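Local coordinates for putative translocated intimin receptor protein (Translocated intimin receptor Tir) (Escherichia coli, PDB 2ZQK), which acts as the receptor for bacterial intimin on the infected host cell and triggers actin pedestal formation, this chain being its extracellular intimin-binding domain, at residues A11-L16 against N50-A55; N26-I31 against L43-V48. All blocks are in the same frame, centred on the assembly; numbering follows the deposited sequence.

Contact 1 of 2, residues A11-L16 against N50-A55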
ATOM      1  N   ALA B  11      11.611 -35.561   4.036  1.00 65.94           N
ATOM      2  CA  ALA B  11      11.579 -34.550   5.088  1.00 66.39           C
ATOM      3  C   ALA B  11      12.472 -33.401   4.673  1.00 66.25           C
ATOM      4  O   ALA B  11      12.053 -32.244   4.702  1.00 68.09           O
ATOM      5  CB  ALA B  11      12.065 -35.127   6.406  1.00 63.73           C
ATOM      6  N   THR B  12      13.708 -33.727   4.293  1.00 63.82           N
ATOM      7  CA  THR B  12      14.667 -32.724   3.851  1.00 65.54           C
ATOM      8  C   THR B  12      14.060 -31.870   2.739  1.00 65.24           C
ATOM      9  O   THR B  12      14.001 -30.639   2.851  1.00 66.69           O
ATOM     10  CB  THR B  12      15.957 -33.377   3.332  1.00 69.08           C
ATOM     11  OG1 THR B  12      16.635 -34.019   4.416  1.00 72.77           O
ATOM     12  CG2 THR B  12      16.882 -32.337   2.728  1.00 68.36           C
ATOM     13  N   ARG B  13      13.604 -32.518   1.668  1.00 56.99           N
ATOM     14  CA  ARG B  13      12.989 -31.804   0.551  1.00 57.24           C
ATOM     15  C   ARG B  13      11.941 -30.795   1.017  1.00 58.01           C
ATOM     16  O   ARG B  13      11.901 -29.669   0.522  1.00 56.93           O
ATOM     17  CB  ARG B  13      12.335 -32.789  -0.402  1.00 55.42           C
ATOM     18  CG  ARG B  13      11.390 -32.146  -1.399  1.00 57.93           C
ATOM     19  CD  ARG B  13      11.889 -32.375  -2.803  1.00 58.84           C
ATOM     20  NE  ARG B  13      12.407 -33.730  -2.940  1.00 54.71           N
ATOM     21  CZ  ARG B  13      11.671 -34.827  -2.798  1.00 60.38           C
ATOM     22  NH1 ARG B  13      10.376 -34.729  -2.526  1.00 65.80           N
ATOM     23  NH2 ARG B  13      12.237 -36.020  -2.900  1.00 61.58           N
ATOM     24  N   ASP B  14      11.087 -31.207   1.955  1.00 60.12           N
ATOM     25  CA  ASP B  14      10.050 -30.321   2.483  1.00 60.62           C
ATOM     26  C   ASP B  14      10.690 -29.125   3.148  1.00 59.21           C
ATOM     27  O   ASP B  14      10.332 -27.988   2.878  1.00 59.58           O
ATOM     28  CB  ASP B  14       9.174 -31.022   3.528  1.00 82.93           C
ATOM     29  CG  ASP B  14       8.200 -32.022   2.921  1.00 88.27           C
ATOM     30  OD1 ASP B  14       7.713 -31.795   1.788  1.00 88.34           O
ATOM     31  OD2 ASP B  14       7.907 -33.031   3.601  1.00 90.86           O
ATOM     32  N   GLN B  15      11.645 -29.399   4.021  1.00 57.33           N
ATOM     33  CA  GLN B  15      12.338 -28.357   4.751  1.00 57.84           C
ATOM     34  C   GLN B  15      13.046 -27.356   3.845  1.00 58.86           C
ATOM     35  O   GLN B  15      12.879 -26.143   3.996  1.00 59.55           O
ATOM     36  CB  GLN B  15      13.341 -28.987   5.691  1.00 59.37           C
ATOM     37  CG  GLN B  15      14.089 -27.998   6.524  1.00 63.11           C
ATOM     38  CD  GLN B  15      15.424 -28.547   6.947  1.00 66.08           C
ATOM     39  OE1 GLN B  15      15.502 -29.610   7.577  1.00 64.84           O
ATOM     40  NE2 GLN B  15      16.495 -27.838   6.594  1.00 65.85           N
ATOM     41  N   LEU B  16      13.840 -27.857   2.906  1.00 68.47           N
ATOM     42  CA  LEU B  16      14.552 -26.974   1.991  1.00 65.43           C
ATOM     43  C   LEU B  16      13.592 -26.188   1.109  1.00 65.91           C
ATOM     44  O   LEU B  16      13.831 -25.012   0.815  1.00 68.27           O
ATOM     45  CB  LEU B  16      15.523 -27.771   1.130  1.00 55.56           C
ATOM     46  CG  LEU B  16      16.741 -28.296   1.906  1.00 54.88           C
ATOM     47  CD1 LEU B  16      17.356 -29.473   1.166  1.00 57.57           C
ATOM     48  CD2 LEU B  16      17.762 -27.176   2.104  1.00 46.27           C
ATOM     49  N   ASN B  50      18.303 -27.800  -7.585  1.00 54.59           N
ATOM     50  CA  ASN B  50      19.351 -27.807  -6.570  1.00 56.29           C
ATOM     51  C   ASN B  50      18.871 -28.437  -5.273  1.00 56.57           C
ATOM     52  O   ASN B  50      19.622 -29.156  -4.624  1.00 56.21           O
ATOM     53  CB  ASN B  50      19.871 -26.386  -6.312  1.00 53.05           C
ATOM     54  CG  ASN B  50      21.082 -26.360  -5.384  1.00 55.18           C
ATOM     55  OD1 ASN B  50      20.942 -26.406  -4.157  1.00 56.06           O
ATOM     56  ND2 ASN B  50      22.276 -26.299  -5.965  1.00 50.54           N
ATOM     57  N   ILE B  51      17.627 -28.176  -4.887  1.00 50.46           N
ATOM     58  CA  ILE B  51      17.093 -28.765  -3.665  1.00 52.34           C
ATOM     59  C   ILE B  51      17.038 -30.284  -3.838  1.00 53.77           C
ATOM     60  O   ILE B  51      17.507 -31.048  -2.981  1.00 54.04           O
ATOM     61  CB  ILE B  51      15.670 -28.255  -3.375  1.00 51.03           C
ATOM     62  CG1 ILE B  51      15.718 -26.772  -3.002  1.00 55.51           C
ATOM     63  CG2 ILE B  51      15.034 -29.078  -2.272  1.00 48.08           C
ATOM     64  CD1 ILE B  51      14.364 -26.140  -2.847  1.00 67.50           C
ATOM     65  N   GLU B  52      16.470 -30.711  -4.961  1.00 60.06           N
ATOM     66  CA  GLU B  52      16.331 -32.129  -5.277  1.00 61.89           C
ATOM     67  C   GLU B  52      17.594 -32.937  -4.971  1.00 61.49           C
ATOM     68  O   GLU B  52      17.516 -34.046  -4.433  1.00 62.32           O
ATOM     69  CB  GLU B  52      15.966 -32.280  -6.753  1.00 72.27           C
ATOM     70  CG  GLU B  52      15.358 -33.611  -7.089  1.00 77.63           C
ATOM     71  CD  GLU B  52      14.200 -33.943  -6.178  1.00 83.63           C
ATOM     72  OE1 GLU B  52      13.305 -33.081  -6.018  1.00 83.09           O
ATOM     73  OE2 GLU B  52      14.189 -35.063  -5.624  1.00 88.00           O
ATOM     74  N   GLU B  53      18.754 -32.382  -5.323  1.00 58.20           N
ATOM     75  CA  GLU B  53      20.032 -33.040  -5.077  1.00 58.80           C
ATOM     76  C   GLU B  53      20.297 -33.128  -3.594  1.00 60.46           C
ATOM     77  O   GLU B  53      20.627 -34.197  -3.091  1.00 62.40           O
ATOM     78  CB  GLU B  53      21.173 -32.273  -5.747  1.00 58.29           C
ATOM     79  CG  GLU B  53      21.071 -32.282  -7.249  1.00 61.23           C
ATOM     80  CD  GLU B  53      20.887 -33.683  -7.764  1.00 69.08           C
ATOM     81  OE1 GLU B  53      21.852 -34.473  -7.695  1.00 65.80           O
ATOM     82  OE2 GLU B  53      19.766 -33.996  -8.215  1.00 81.10           O
ATOM     83  N   GLN B  54      20.162 -31.993  -2.903  1.00 63.41           N
ATOM     84  CA  GLN B  54      20.366 -31.924  -1.457  1.00 62.69           C
ATOM     85  C   GLN B  54      19.507 -32.984  -0.774  1.00 63.03           C
ATOM     86  O   GLN B  54      19.992 -33.741   0.075  1.00 61.64           O
ATOM     87  CB  GLN B  54      19.980 -30.542  -0.933  1.00 73.47           C
ATOM     88  CG  GLN B  54      21.021 -29.464  -1.148  1.00 79.54           C
ATOM     89  CD  GLN B  54      20.580 -28.118  -0.598  1.00 83.47           C
ATOM     90  OE1 GLN B  54      19.773 -27.409  -1.214  1.00 84.20           O
ATOM     91  NE2 GLN B  54      21.098 -27.765   0.574  1.00 80.21           N
ATOM     92  N   ALA B  55      18.228 -33.027  -1.143  1.00 55.00           N
ATOM     93  CA  ALA B  55      17.315 -34.014  -0.591  1.00 55.34           C
ATOM     94  C   ALA B  55      17.913 -35.424  -0.763  1.00 55.94           C
ATOM     95  O   ALA B  55      17.917 -36.226   0.169  1.00 54.54           O
ATOM     96  CB  ALA B  55      15.974 -33.917  -1.296  1.00 60.90           C
TER

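Contact 2 of 2, residues N26-I31 against L43-V48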
ATOM      1  N   ASN B  26      13.539 -16.715  -4.713  1.00 52.00           N
ATOM      2  CA  ASN B  26      13.564 -18.040  -5.353  1.00 49.12           C
ATOM      3  C   ASN B  26      12.170 -18.362  -5.878  1.00 47.91           C
ATOM      4  O   ASN B  26      11.870 -19.504  -6.222  1.00 45.18           O
ATOM      5  CB  ASN B  26      13.936 -19.153  -4.363  1.00 54.12           C
ATOM      6  CG  ASN B  26      15.218 -18.885  -3.607  1.00 58.37           C
ATOM      7  OD1 ASN B  26      16.197 -18.387  -4.161  1.00 67.56           O
ATOM      8  ND2 ASN B  26      15.226 -19.247  -2.327  1.00 50.03           N
ATOM      9  N   GLN B  27      11.320 -17.351  -5.958  1.00 45.50           N
ATOM     10  CA  GLN B  27       9.951 -17.579  -6.370  1.00 46.58           C
ATOM     11  C   GLN B  27       9.566 -17.078  -7.731  1.00 49.15           C
ATOM     12  O   GLN B  27       9.796 -15.907  -8.047  1.00 50.88           O
ATOM     13  CB  GLN B  27       9.018 -16.945  -5.346  1.00 59.21           C
ATOM     14  CG  GLN B  27       7.852 -17.817  -4.952  1.00 62.85           C
ATOM     15  CD  GLN B  27       7.080 -17.224  -3.808  1.00 68.55           C
ATOM     16  OE1 GLN B  27       7.663 -16.790  -2.804  1.00 58.64           O
ATOM     17  NE2 GLN B  27       5.759 -17.207  -3.938  1.00 70.73           N
ATOM     18  N   LYS B  28       8.971 -17.963  -8.534  1.00 69.35           N
ATOM     19  CA  LYS B  28       8.509 -17.579  -9.861  1.00 68.32           C
ATOM     20  C   LYS B  28       7.346 -16.672  -9.534  1.00 69.37           C
ATOM     21  O   LYS B  28       6.695 -16.838  -8.502  1.00 72.33           O
ATOM     22  CB  LYS B  28       8.035 -18.786 -10.681  1.00 57.10           C
ATOM     23  CG  LYS B  28       9.160 -19.678 -11.206  1.00 51.21           C
ATOM     24  CD  LYS B  28       8.629 -20.685 -12.226  1.00 58.10           C
ATOM     25  CE  LYS B  28       9.772 -21.385 -12.963  1.00 68.18           C
ATOM     26  NZ  LYS B  28       9.359 -21.930 -14.292  1.00 61.66           N
ATOM     27  N   VAL B  29       7.079 -15.714 -10.402  1.00 53.80           N
ATOM     28  CA  VAL B  29       6.029 -14.765 -10.129  1.00 52.18           C
ATOM     29  C   VAL B  29       5.097 -14.615 -11.322  1.00 50.72           C
ATOM     30  O   VAL B  29       5.392 -15.109 -12.399  1.00 52.65           O
ATOM     31  CB  VAL B  29       6.684 -13.418  -9.743  1.00 59.93           C
ATOM     32  CG1 VAL B  29       6.658 -12.465 -10.917  1.00 53.44           C
ATOM     33  CG2 VAL B  29       6.022 -12.849  -8.496  1.00 61.02           C
ATOM     34  N   ASN B  30       3.973 -13.937 -11.117  1.00 37.89           N
ATOM     35  CA  ASN B  30       2.978 -13.719 -12.156  1.00 34.37           C
ATOM     36  C   ASN B  30       2.640 -12.271 -12.378  1.00 33.52           C
ATOM     37  O   ASN B  30       1.516 -11.855 -12.120  1.00 33.82           O
ATOM     38  CB  ASN B  30       1.696 -14.453 -11.830  1.00 44.68           C
ATOM     39  CG  ASN B  30       1.643 -15.812 -12.466  1.00 57.28           C
ATOM     40  OD1 ASN B  30       0.935 -16.713 -11.984  1.00 57.51           O
ATOM     41  ND2 ASN B  30       2.382 -15.976 -13.575  1.00 56.53           N
ATOM     42  N   ILE B  31       3.616 -11.522 -12.883  1.00 44.23           N
ATOM     43  CA  ILE B  31       3.487 -10.097 -13.191  1.00 44.36           C
ATOM     44  C   ILE B  31       2.261  -9.735 -14.040  1.00 48.11           C
ATOM     45  O   ILE B  31       2.125 -10.197 -15.168  1.00 52.21           O
ATOM     46  CB  ILE B  31       4.734  -9.632 -13.956  1.00 36.32           C
ATOM     47  CG1 ILE B  31       5.992 -10.048 -13.181  1.00 33.27           C
ATOM     48  CG2 ILE B  31       4.639  -8.146 -14.257  1.00 28.31           C
ATOM     49  CD1 ILE B  31       7.260  -9.421 -13.678  1.00 65.09           C
ATOM     50  N   LEU B  43       8.573 -22.399  -7.435  1.00 58.41           N
ATOM     51  CA  LEU B  43       9.957 -21.954  -7.282  1.00 58.02           C
ATOM     52  C   LEU B  43      10.729 -21.997  -8.588  1.00 60.33           C
ATOM     53  O   LEU B  43      10.408 -22.762  -9.501  1.00 62.42           O
ATOM     54  CB  LEU B  43      10.692 -22.831  -6.282  1.00 42.06           C
ATOM     55  CG  LEU B  43      10.244 -22.894  -4.830  1.00 40.36           C
ATOM     56  CD1 LEU B  43      10.964 -24.076  -4.196  1.00 36.00           C
ATOM     57  CD2 LEU B  43      10.553 -21.577  -4.080  1.00 28.13           C
ATOM     58  N   LYS B  44      11.771 -21.180  -8.654  1.00 54.10           N
ATOM     59  CA  LYS B  44      12.619 -21.098  -9.829  1.00 56.09           C
ATOM     60  C   LYS B  44      13.281 -22.447 -10.101  1.00 57.50           C
ATOM     61  O   LYS B  44      13.900 -23.027  -9.206  1.00 59.28           O
ATOM     62  CB  LYS B  44      13.666 -20.007  -9.606  1.00 51.61           C
ATOM     63  CG  LYS B  44      13.056 -18.611  -9.510  1.00 52.27           C
ATOM     64  CD  LYS B  44      14.111 -17.540  -9.322  1.00 59.36           C
ATOM     65  CE  LYS B  44      13.520 -16.158  -9.544  1.00 60.66           C
ATOM     66  NZ  LYS B  44      14.581 -15.108  -9.542  1.00 66.93           N
ATOM     67  N   ASP B  45      13.160 -22.938 -11.334  1.00 56.22           N
ATOM     68  CA  ASP B  45      13.723 -24.241 -11.703  1.00 57.36           C
ATOM     69  C   ASP B  45      15.085 -24.571 -11.084  1.00 59.20           C
ATOM     70  O   ASP B  45      15.313 -25.718 -10.670  1.00 56.79           O
ATOM     71  CB  ASP B  45      13.800 -24.374 -13.222  1.00 64.18           C
ATOM     72  CG  ASP B  45      12.450 -24.169 -13.893  1.00 70.41           C
ATOM     73  OD1 ASP B  45      11.421 -24.153 -13.181  1.00 73.74           O
ATOM     74  OD2 ASP B  45      12.414 -24.027 -15.135  1.00 74.40           O
ATOM     75  N   ASP B  46      15.979 -23.582 -11.012  1.00 63.53           N
ATOM     76  CA  ASP B  46      17.312 -23.776 -10.428  1.00 64.01           C
ATOM     77  C   ASP B  46      17.213 -24.299  -9.009  1.00 60.40           C
ATOM     78  O   ASP B  46      17.913 -25.238  -8.637  1.00 58.86           O
ATOM     79  CB  ASP B  46      18.096 -22.468 -10.360  1.00 89.23           C
ATOM     80  CG  ASP B  46      18.177 -21.768 -11.677  1.00 97.28           C
ATOM     81  OD1 ASP B  46      18.634 -22.397 -12.658  1.00108.91           O
ATOM     82  OD2 ASP B  46      17.787 -20.582 -11.725  1.00 97.39           O
ATOM     83  N   VAL B  47      16.364 -23.664  -8.207  1.00 49.26           N
ATOM     84  CA  VAL B  47      16.196 -24.082  -6.827  1.00 47.37           C
ATOM     85  C   VAL B  47      15.635 -25.503  -6.777  1.00 47.17           C
ATOM     86  O   VAL B  47      16.273 -26.405  -6.233  1.00 46.89           O
ATOM     87  CB  VAL B  47      15.257 -23.138  -6.065  1.00 52.90           C
ATOM     88  CG1 VAL B  47      15.230 -23.529  -4.597  1.00 49.23           C
ATOM     89  CG2 VAL B  47      15.724 -21.690  -6.231  1.00 44.02           C
ATOM     90  N   VAL B  48      14.450 -25.706  -7.351  1.00 46.42           N
ATOM     91  CA  VAL B  48      13.852 -27.037  -7.374  1.00 47.34           C
ATOM     92  C   VAL B  48      14.927 -28.085  -7.665  1.00 48.59           C
ATOM     93  O   VAL B  48      15.086 -29.053  -6.912  1.00 49.07           O
ATOM     94  CB  VAL B  48      12.769 -27.149  -8.456  1.00 43.66           C
ATOM     95  CG1 VAL B  48      12.141 -28.521  -8.427  1.00 40.57           C
ATOM     96  CG2 VAL B  48      11.719 -26.089  -8.246  1.00 43.86           C
TER

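Contact 1 of 2, residues A11-L16 against N50-A55
Two antiparallel helices of the helical hairpin that forms most of the Tir intimin-binding domain meet here, helix 7-21 lying against helix 45-67 with short-segment axes 8.6 Å apart and 144° between their directions. The interface has an apolar middle with a charged pair along one border. Leu16 carries the middle: its CG stands anti to the carbonyl carbon (chi1 -71°), which turns the branched end toward the partner helix. There its CD1 rests on CB of Gln54 at 3.5 Å, the two side chains crossing obliquely. Nearer the backbone, CB of Leu16 meets the CG2 branch of Ile51 at 3.7 Å, while CD1 of Ile51 reaches past to the backbone carbonyl of Leu16. Ile51 also touches Thr17, one residue farther along helix 7-21.

Ala55 meets both Thr12 and Arg13. The methyl CG2 of Thr12, anti to its own backbone N, lies 3.7 Å from CA of Ala55; the hydroxyl OG1 is hydrogen-bonded to the carbonyl of Thr8 within its own helix. CB of Arg13 packs against CB of Ala55 at 3.9 Å, and the backbones come closest here, with 5.0 Å between the CA atoms of Arg13 and Ala55, consistent with the small side chain of Ala55.

Beyond that point Arg13 bends at chi2 and chi3 and runs side by side with Glu52, both pointing the same way, guanidinium and carboxylate planes 30° apart. OE1 of Glu52 lies well out of the guanidinium plane, so no N-H points at it and only the charges hold the pair. Glu9 adds a weak, long ion pair to NH2 of Arg13. The closest atoms of the Arg13-Glu52 salt bridge are NE and OE1, 3.3 Å apart.

Contact 2 of 2, residues N26-I31 against L43-V48
The beta hairpin of the Tir intimin-binding domain returns to its long helix here: Gln27, at the start of strand 27-31, pairs with Leu43 as an antiparallel, non-hydrogen-bonded bridge just before helix 45-67. The carbonyl oxygen of Asn26 is the focus of the first shell. It accepts the backbone N-H of the N-cap residue Lys44, N to O 3.0 Å and nearly straight at 164°, although the donor sits above the carbonyl plane. CA of Leu43 adds a C-H...O contact to that oxygen, and CD2 of Leu43 also lies against it, at 3.3 Å. On the side chain of Asn26, CB meets CG2 of Val47 at 3.6 Å, the two side chains crossing at about a right angle.

Around this bond two lysines stretch out. Lys44, its CG anti to the carbonyl carbon and its chain extended, runs over the backbone of Asn26, with CG 3.6 Å from the Asn26 oxygen, and its NZ is weakly hydrogen-bonded to the carbonyl of Asp25. Lys28, equally extended, passes along the carbonyl of Leu43, CG to O 3.7 Å, and ends at Asp45 in the first turn of the helix. Its methylenes lie beside the Leu43 carbonyl while NZ reaches the carboxylate, the two side chains crossing obliquely.

A second shell holds these pieces in place. ND2 of Asn26 is hydrogen-bonded to the carbonyl of Ala20. Leu43 and Val47 also lean on helix 7-21, through Thr17 and Phe21 and through Ala20 respectively. Gln27 points away from the bridge, its NE2 hydrogen-bonded to OE1 of Gln27 of the second subunit. At the charged border, Lys28 and Asp45 form a salt bridge that includes a weak hydrogen bond from NZ to OD1, 3.2 Å long.

From the N terminus, the chain first runs down helix 7-21, whose residues 11-16 pair with 50-55 on helix 45-67; contact 1 thus closes a long loop of 33 intervening residues. Within that loop lie strand 27-31, strand 37-40 and the short strand 42-43, and contact 2 closes a smaller loop of 11 residues around the hairpin turn. The loops nest rather than cross. Contact 1 ties the two helices together, contact 2 the hairpin to the start of the second helix. Their centres lie about 15 Å apart, yet Ile51 CD1 and Leu43 CD1 touch at 4.2 Å, and both contacts border the second subunit.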